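Local coordinates for sgbp-b (Bacteroides uniformis, PDB 7K44), which probably binds xyloglucan at the cell surface of a human gut commensal, as a surface glycan-binding protein of a xyloglucan utilization locus, at residues Asp241-Ile247 / Ile373-Asn379; Leu285-Val291 / Gly329-Ser335. One frame throughout, in Å; residues are numbered along the deposited sequence. Where two conformers were deposited one is given.

Contact 1: residues Asp241-Ile247 / Ile373-Asn379; sequences DGKCYSI and IEMYFDN. With CA (calcium ion), chain B.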
loop_
_atom_site.group_PDB
_atom_site.type_symbol
_atom_site.label_atom_id
_atom_site.label_comp_id
_atom_site.label_asym_id
_atom_site.label_seq_id
_atom_site.Cartn_x
_atom_site.Cartn_y
_atom_site.Cartn_z
ATOM N N ASP A 241 9.391 -14.205 6.548
ATOM C CA ASP A 241 9.434 -13.955 7.985
ATOM C C ASP A 241 9.603 -15.316 8.645
ATOM O O ASP A 241 8.639 -15.984 9.015
ATOM C CB ASP A 241 8.143 -13.268 8.417
ATOM C CG ASP A 241 8.173 -12.814 9.857
ATOM O OD1 ASP A 241 9.138 -13.152 10.580
ATOM O OD2 ASP A 241 7.218 -12.117 10.275
ATOM N N GLY A 242 10.850 -15.758 8.776
ATOM C CA GLY A 242 11.034 -17.104 9.281
ATOM C C GLY A 242 10.431 -18.122 8.335
ATOM O O GLY A 242 10.506 -17.995 7.108
ATOM N N LYS A 243 9.829 -19.148 8.910
ATOM C CA LYS A 243 9.209 -20.205 8.127
ATOM C C LYS A 243 7.856 -19.758 7.593
ATOM O O LYS A 243 7.079 -19.117 8.304
ATOM C CB LYS A 243 9.025 -21.431 9.015
ATOM C CG LYS A 243 8.522 -22.653 8.306
ATOM C CD LYS A 243 8.435 -23.825 9.282
ATOM C CE LYS A 243 9.770 -24.087 9.944
ATOM N NZ LYS A 243 9.714 -25.336 10.754
ATOM N N CYS A 244 7.595 -20.058 6.323
ATOM C CA CYS A 244 6.266 -19.936 5.732
ATOM C C CYS A 244 5.901 -21.293 5.146
ATOM O O CYS A 244 6.716 -22.217 5.143
ATOM C CB CYS A 244 6.206 -18.824 4.675
ATOM S SG CYS A 244 7.138 -19.130 3.176
ATOM N N TYR A 245 4.657 -21.456 4.708
ATOM C CA TYR A 245 4.225 -22.701 4.079
ATOM C C TYR A 245 3.849 -22.472 2.626
ATOM O O TYR A 245 3.225 -21.463 2.277
ATOM C CB TYR A 245 3.094 -23.440 4.837
ATOM C CG TYR A 245 3.647 -24.470 5.795
ATOM C CD1 TYR A 245 4.269 -24.074 6.970
ATOM C CD2 TYR A 245 3.601 -25.830 5.497
ATOM C CE1 TYR A 245 4.799 -24.997 7.856
ATOM C CE2 TYR A 245 4.136 -26.777 6.388
ATOM C CZ TYR A 245 4.735 -26.349 7.557
ATOM O OH TYR A 245 5.297 -27.239 8.450
ATOM N N SER A 246 4.289 -23.388 1.775
ATOM C CA SER A 246 3.980 -23.373 0.357
ATOM C C SER A 246 2.891 -24.375 0.014
ATOM O O SER A 246 2.779 -25.441 0.631
ATOM C CB SER A 246 5.232 -23.673 -0.471
ATOM O OG SER A 246 5.625 -25.026 -0.347
ATOM N N ILE A 247 2.074 -24.011 -0.972
ATOM C CA ILE A 247 1.205 -24.931 -1.701
ATOM C C ILE A 247 1.702 -24.929 -3.140
ATOM O O ILE A 247 1.757 -23.870 -3.776
ATOM C CB ILE A 247 -0.259 -24.467 -1.652
ATOM C CG1 ILE A 247 -0.822 -24.636 -0.243
ATOM C CG2 ILE A 247 -1.102 -25.213 -2.674
ATOM C CD1 ILE A 247 -1.100 -26.069 0.135
ATOM N N ILE A 373 1.079 -24.566 -9.942
ATOM C CA ILE A 373 0.753 -23.723 -8.798
ATOM C C ILE A 373 1.995 -23.577 -7.932
ATOM O O ILE A 373 2.706 -24.557 -7.684
ATOM C CB ILE A 373 -0.387 -24.369 -7.982
ATOM C CG1 ILE A 373 -1.633 -24.556 -8.848
ATOM C CG2 ILE A 373 -0.684 -23.550 -6.716
ATOM C CD1 ILE A 373 -2.212 -23.261 -9.418
ATOM N N GLU A 374 2.248 -22.357 -7.451
ATOM C CA GLU A 374 3.332 -22.146 -6.493
ATOM C C GLU A 374 3.008 -20.894 -5.689
ATOM O O GLU A 374 3.087 -19.781 -6.218
ATOM C CB GLU A 374 4.681 -22.015 -7.202
ATOM C CG GLU A 374 5.848 -21.798 -6.239
ATOM C CD GLU A 374 7.148 -21.433 -6.945
ATOM O OE1 GLU A 374 7.200 -21.503 -8.190
ATOM O OE2 GLU A 374 8.114 -21.052 -6.250
ATOM N N MET A 375 2.656 -21.077 -4.419
ATOM C CA MET A 375 2.187 -19.985 -3.575
ATOM C C MET A 375 2.677 -20.220 -2.157
ATOM O O MET A 375 2.895 -21.363 -1.745
ATOM C CB MET A 375 0.657 -19.912 -3.576
ATOM C CG MET A 375 0.030 -19.869 -4.958
ATOM S SD MET A 375 -1.733 -20.193 -4.869
ATOM C CE MET A 375 -2.147 -18.969 -3.647
ATOM N N TYR A 376 2.820 -19.133 -1.403
ATOM C CA TYR A 376 3.353 -19.157 -0.047
ATOM C C TYR A 376 2.478 -18.302 0.856
ATOM O O TYR A 376 1.953 -17.263 0.437
ATOM C CB TYR A 376 4.798 -18.615 -0.013
ATOM C CG TYR A 376 5.714 -19.306 -0.996
ATOM C CD1 TYR A 376 5.756 -18.923 -2.329
ATOM C CD2 TYR A 376 6.497 -20.367 -0.589
ATOM C CE1 TYR A 376 6.576 -19.585 -3.239
ATOM C CE2 TYR A 376 7.330 -21.023 -1.482
ATOM C CZ TYR A 376 7.353 -20.632 -2.803
ATOM O OH TYR A 376 8.182 -21.311 -3.679
ATOM N N PHE A 377 2.363 -18.727 2.116
ATOM C CA PHE A 377 1.456 -18.121 3.083
ATOM C C PHE A 377 2.165 -17.949 4.421
ATOM O O PHE A 377 2.924 -18.828 4.850
ATOM C CB PHE A 377 0.252 -19.048 3.327
ATOM C CG PHE A 377 -0.605 -19.272 2.123
ATOM C CD1 PHE A 377 -0.322 -20.288 1.224
ATOM C CD2 PHE A 377 -1.712 -18.464 1.896
ATOM C CE1 PHE A 377 -1.130 -20.485 0.116
ATOM C CE2 PHE A 377 -2.513 -18.658 0.786
ATOM C CZ PHE A 377 -2.213 -19.663 -0.104
ATOM N N ASP A 378 1.877 -16.846 5.115
ATOM C CA ASP A 378 2.463 -16.606 6.428
ATOM C C ASP A 378 1.660 -15.540 7.155
ATOM O O ASP A 378 0.847 -14.814 6.566
ATOM C CB ASP A 378 3.926 -16.152 6.286
ATOM C CG ASP A 378 4.795 -16.446 7.523
ATOM O OD1 ASP A 378 4.325 -16.914 8.590
ATOM O OD2 ASP A 378 6.012 -16.178 7.391
ATOM N N ASN A 379 1.921 -15.442 8.456
ATOM C CA ASN A 379 1.504 -14.298 9.275
ATOM C C ASN A 379 -0.006 -14.062 9.246
ATOM O O ASN A 379 -0.475 -12.984 8.894
ATOM C CB ASN A 379 2.282 -13.035 8.901
ATOM C CG ASN A 379 3.687 -13.044 9.457
ATOM O OD1 ASN A 379 3.968 -13.742 10.431
ATOM N ND2 ASN A 379 4.570 -12.244 8.860
HETATM CA CA CA B . 6.672 -17.190 9.552
HETATM O O HOH W 1 7.109 -15.240 5.227
HETATM O O HOH W 2 6.208 -15.154 10.752
#
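Asp378 and the backbone of Asp241-Lys243 meet at a calcium ion that closes one end of this antiparallel strand pair. The carboxylate grips the metal with both oxygens, Asp378 OD1 and OD2 each 2.5 Å from calcium, while Asp241 O and Lys243 O bind it from the other segment, Lys243 O at 2.3 Å from the metal. Asn213 O, Asp215 OD2 and water 2 complete the seven ligands. Asp241 O and Asp378 OD2 approach to 3.1 Å, two acceptors brought together by the calcium they share, whose charge probably offsets their repulsion. Metal binding does not exhaust Asp378: OD2 also accepts from water 1, which in turn accepts from Asp241 N, and OD1 takes a weak bond from Asn379 N. The Asp241 side chain itself stays off the metal. With CG anti to the backbone N (chi1 -173°), its OD2 accepts a nearly straight bond from Asn379 ND2 at 3.0 Å, on its anti side and somewhat out of the carboxylate plane, the carboxylate and amide planes turned 71° apart; Asn379 OD1 accepts a hydrogen bond from water 2, so this amide is tied to both the first shell and the neighbouring acid. Beyond the site, Tyr245 pairs with Phe377 and Ile247 with Met375 through two reciprocal backbone bonds each, Phe377 N reaching Tyr245 O at 2.9 Å. Between them Ser246 CB lies 3.5 Å from Tyr376 CE2, while Ser246 OG is turned to Val227 O. Tyr376 OH donates to Glu374 OE2 at 2.6 Å. Strand 243-248 is flanked by 226-230 and 371-384, the latter bonding also to strand 283-291; Ile247 and Phe377 pack on Leu261 of strand 255-264 in the second sheet.

Contact 2: residues Leu285-Val291 / Gly329-Ser335; sequences LQFECFV and GQWMQCS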
loop_
_atom_site.group_PDB
_atom_site.type_symbol
_atom_site.label_atom_id
_atom_site.label_comp_id
_atom_site.label_asym_id
_atom_site.label_seq_id
_atom_site.Cartn_x
_atom_site.Cartn_y
_atom_site.Cartn_z
ATOM N N LEU A 285 -9.733 -11.710 9.081
ATOM C CA LEU A 285 -8.586 -12.612 9.038
ATOM C C LEU A 285 -7.673 -12.135 7.920
ATOM O O LEU A 285 -8.094 -12.042 6.762
ATOM C CB LEU A 285 -9.013 -14.055 8.790
ATOM C CG LEU A 285 -7.828 -15.029 8.696
ATOM C CD1 LEU A 285 -7.252 -15.242 10.075
ATOM C CD2 LEU A 285 -8.283 -16.347 8.095
ATOM N N GLN A 286 -6.424 -11.817 8.261
ATOM C CA GLN A 286 -5.531 -11.138 7.342
ATOM C C GLN A 286 -4.228 -11.919 7.307
ATOM O O GLN A 286 -3.795 -12.452 8.334
ATOM C CB GLN A 286 -5.307 -9.714 7.852
ATOM C CG GLN A 286 -4.425 -8.832 7.016
ATOM C CD GLN A 286 -4.346 -7.438 7.607
ATOM O OE1 GLN A 286 -3.469 -7.130 8.419
ATOM N NE2 GLN A 286 -5.285 -6.581 7.211
ATOM N N PHE A 287 -3.641 -12.047 6.120
ATOM C CA PHE A 287 -2.421 -12.837 5.995
ATOM C C PHE A 287 -1.579 -12.352 4.827
ATOM O O PHE A 287 -2.007 -11.545 3.998
ATOM C CB PHE A 287 -2.741 -14.335 5.874
ATOM C CG PHE A 287 -3.657 -14.677 4.728
ATOM C CD1 PHE A 287 -5.039 -14.611 4.877
ATOM C CD2 PHE A 287 -3.130 -15.057 3.497
ATOM C CE1 PHE A 287 -5.885 -14.929 3.811
ATOM C CE2 PHE A 287 -3.963 -15.377 2.431
ATOM C CZ PHE A 287 -5.339 -15.299 2.583
ATOM N N GLU A 288 -0.346 -12.836 4.781
ATOM C CA GLU A 288 0.556 -12.501 3.693
ATOM C C GLU A 288 0.618 -13.684 2.733
ATOM O O GLU A 288 0.618 -14.848 3.159
ATOM C CB GLU A 288 1.936 -12.121 4.239
ATOM C CG GLU A 288 2.493 -10.858 3.582
ATOM C CD GLU A 288 1.868 -9.596 4.162
ATOM O OE1 GLU A 288 2.061 -8.495 3.608
ATOM O OE2 GLU A 288 1.147 -9.705 5.171
ATOM N N CYS A 289 0.610 -13.382 1.438
ATOM C CA CYS A 289 0.590 -14.403 0.397
ATOM C C CYS A 289 1.499 -14.005 -0.755
ATOM O O CYS A 289 1.484 -12.852 -1.204
ATOM C CB CYS A 289 -0.842 -14.630 -0.108
ATOM S SG CYS A 289 -0.992 -15.930 -1.361
ATOM N N PHE A 290 2.309 -14.949 -1.216
ATOM C CA PHE A 290 3.215 -14.740 -2.340
ATOM C C PHE A 290 2.823 -15.735 -3.426
ATOM O O PHE A 290 2.965 -16.951 -3.237
ATOM C CB PHE A 290 4.661 -14.959 -1.891
ATOM C CG PHE A 290 5.703 -14.631 -2.945
ATOM C CD1 PHE A 290 5.901 -15.471 -4.042
ATOM C CD2 PHE A 290 6.496 -13.496 -2.823
ATOM C CE1 PHE A 290 6.872 -15.172 -5.007
ATOM C CE2 PHE A 290 7.467 -13.200 -3.782
ATOM C CZ PHE A 290 7.645 -14.040 -4.873
ATOM N N VAL A 291 2.317 -15.230 -4.547
ATOM C CA VAL A 291 1.963 -16.064 -5.692
ATOM C C VAL A 291 3.137 -16.017 -6.656
ATOM O O VAL A 291 3.397 -14.979 -7.275
ATOM C CB VAL A 291 0.661 -15.600 -6.356
ATOM C CG1 VAL A 291 0.378 -16.423 -7.622
ATOM C CG2 VAL A 291 -0.498 -15.699 -5.380
ATOM N N GLY A 329 4.735 -12.542 -7.928
ATOM C CA GLY A 329 6.123 -12.278 -7.627
ATOM C C GLY A 329 6.384 -11.315 -6.495
ATOM O O GLY A 329 7.530 -10.876 -6.329
ATOM N N GLN A 330 5.378 -10.978 -5.696
ATOM C CA GLN A 330 5.540 -10.037 -4.592
ATOM C C GLN A 330 4.631 -10.468 -3.450
ATOM O O GLN A 330 3.510 -10.913 -3.705
ATOM C CB GLN A 330 5.139 -8.626 -5.062
ATOM C CG GLN A 330 4.543 -7.696 -4.000
ATOM C CD GLN A 330 5.596 -6.841 -3.308
ATOM O OE1 GLN A 330 6.511 -6.324 -3.950
ATOM N NE2 GLN A 330 5.477 -6.700 -1.991
ATOM N N TRP A 331 5.088 -10.296 -2.213
ATOM C CA TRP A 331 4.220 -10.562 -1.073
ATOM C C TRP A 331 3.050 -9.580 -1.063
ATOM O O TRP A 331 3.243 -8.367 -1.203
ATOM C CB TRP A 331 5.015 -10.424 0.220
ATOM C CG TRP A 331 5.860 -11.611 0.543
ATOM C CD1 TRP A 331 7.206 -11.730 0.372
ATOM C CD2 TRP A 331 5.414 -12.858 1.112
ATOM N NE1 TRP A 331 7.628 -12.974 0.795
ATOM C CE2 TRP A 331 6.549 -13.686 1.254
ATOM C CE3 TRP A 331 4.163 -13.354 1.516
ATOM C CZ2 TRP A 331 6.480 -14.986 1.803
ATOM C CZ3 TRP A 331 4.089 -14.649 2.044
ATOM C CH2 TRP A 331 5.239 -15.455 2.176
ATOM N N MET A 332 1.840 -10.103 -0.893
ATOM C CA MET A 332 0.618 -9.318 -0.786
ATOM C C MET A 332 -0.005 -9.495 0.591
ATOM O O MET A 332 0.094 -10.559 1.209
ATOM C CB MET A 332 -0.461 -9.865 -1.723
ATOM C CG MET A 332 -0.103 -10.053 -3.165
ATOM S SD MET A 332 -1.601 -10.630 -3.990
ATOM C CE MET A 332 -1.609 -12.389 -3.610
ATOM N N GLN A 333 -0.740 -8.480 1.035
ATOM C CA GLN A 333 -1.633 -8.629 2.171
ATOM C C GLN A 333 -3.030 -8.954 1.670
ATOM O O GLN A 333 -3.570 -8.261 0.802
ATOM C CB GLN A 333 -1.674 -7.345 2.991
ATOM C CG GLN A 333 -2.753 -7.355 4.050
ATOM C CD GLN A 333 -2.739 -6.104 4.887
ATOM O OE1 GLN A 333 -1.906 -5.941 5.776
ATOM N NE2 GLN A 333 -3.675 -5.205 4.610
ATOM N N CYS A 334 -3.622 -9.995 2.240
ATOM C CA CYS A 334 -4.938 -10.486 1.859
ATOM C C CYS A 334 -5.817 -10.477 3.100
ATOM O O CYS A 334 -5.422 -11.015 4.137
ATOM C CB CYS A 334 -4.813 -11.928 1.376
ATOM S SG CYS A 334 -3.757 -12.126 -0.118
ATOM N N SER A 335 -7.013 -9.897 2.997
ATOM C CA SER A 335 -7.947 -9.838 4.115
ATOM C C SER A 335 -9.273 -10.489 3.741
ATOM O O SER A 335 -9.774 -10.307 2.623
ATOM C CB SER A 335 -8.208 -8.396 4.585
ATOM O OG SER A 335 -7.010 -7.732 4.962
HETATM O O HOH W 3 3.387 -7.383 1.707
HETATM O O HOH W 4 1.687 -12.502 -4.803
#
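An antiparallel strand pair of the putative xyloglucan-binding domain, Leu285-Val291 with Gly329-Ser335, carries an edge-to-face Phe-Trp pair at one end and a glutamine stack at the other. Phe290 packs over one face of the Trp331 indole: Phe290 CB sits 3.7 Å from the centroid of the six-membered ring, a CH-pi contact, and the phenyl ring presents its edge to the five-membered ring, planes 67° apart. Trp331 NE1 donates to Phe239 O. Phe290 CG is anti to the backbone N (chi1 -174°), which carries the ring past the indole to Gly329, where CZ comes 3.4 Å from Gly329 C. Gly329 N closes this end on Val291 O. On the same face, the Gln286 and Gln333 amides stack with planes 10° apart and Gln286 CD 3.4 Å from Gln333 CD. Hydrogen bonds fix the turn of both amides: Gln286 NE2 donates to Ser335 OG at 3.1 Å, Ser335 OG and Gln333 NE2 both bond to Asp321 OD2, and Arg381 donates to OE1 of both glutamines and forms a salt bridge with Glu288 OE2. Gln333 OE1 also accepts from Met134 N, and Glu288 OE1 is bonded to Ser133 OG. The reverse face is apolar and sulfur-rich. Cys334 CB rests over the Phe287 ring, 3.8 Å from its centroid, and Cys334 SG touches Cys289 CB. Strand 283-291 lies between 331-337 and 371-384; Phe287 and Cys289 reach Phe377 of the latter.

In the fold
Contacts 1 and 2 are adjacent parts of one antiparallel sheet, their centres about 9 Å apart, and contact 2 is nested in the chain loop that contact 1 closes. Strand 371-384 joins them: Tyr376 N lies 2.9 Å from Phe290 O and Asp378 O 2.9 Å from Glu288 N, both probable hydrogen bonds, so the strand order runs 243-248, 371-384, 283-291, 331-337. The calcium ion belongs to contact 1, but the Trp331 side chain of contact 2 is about 8 Å from it. Asp378 thus offers its carboxylate to the metal and its carbonyl to the neighbouring strand, coupling the ion to the sheet of the probable glycan-binding domain.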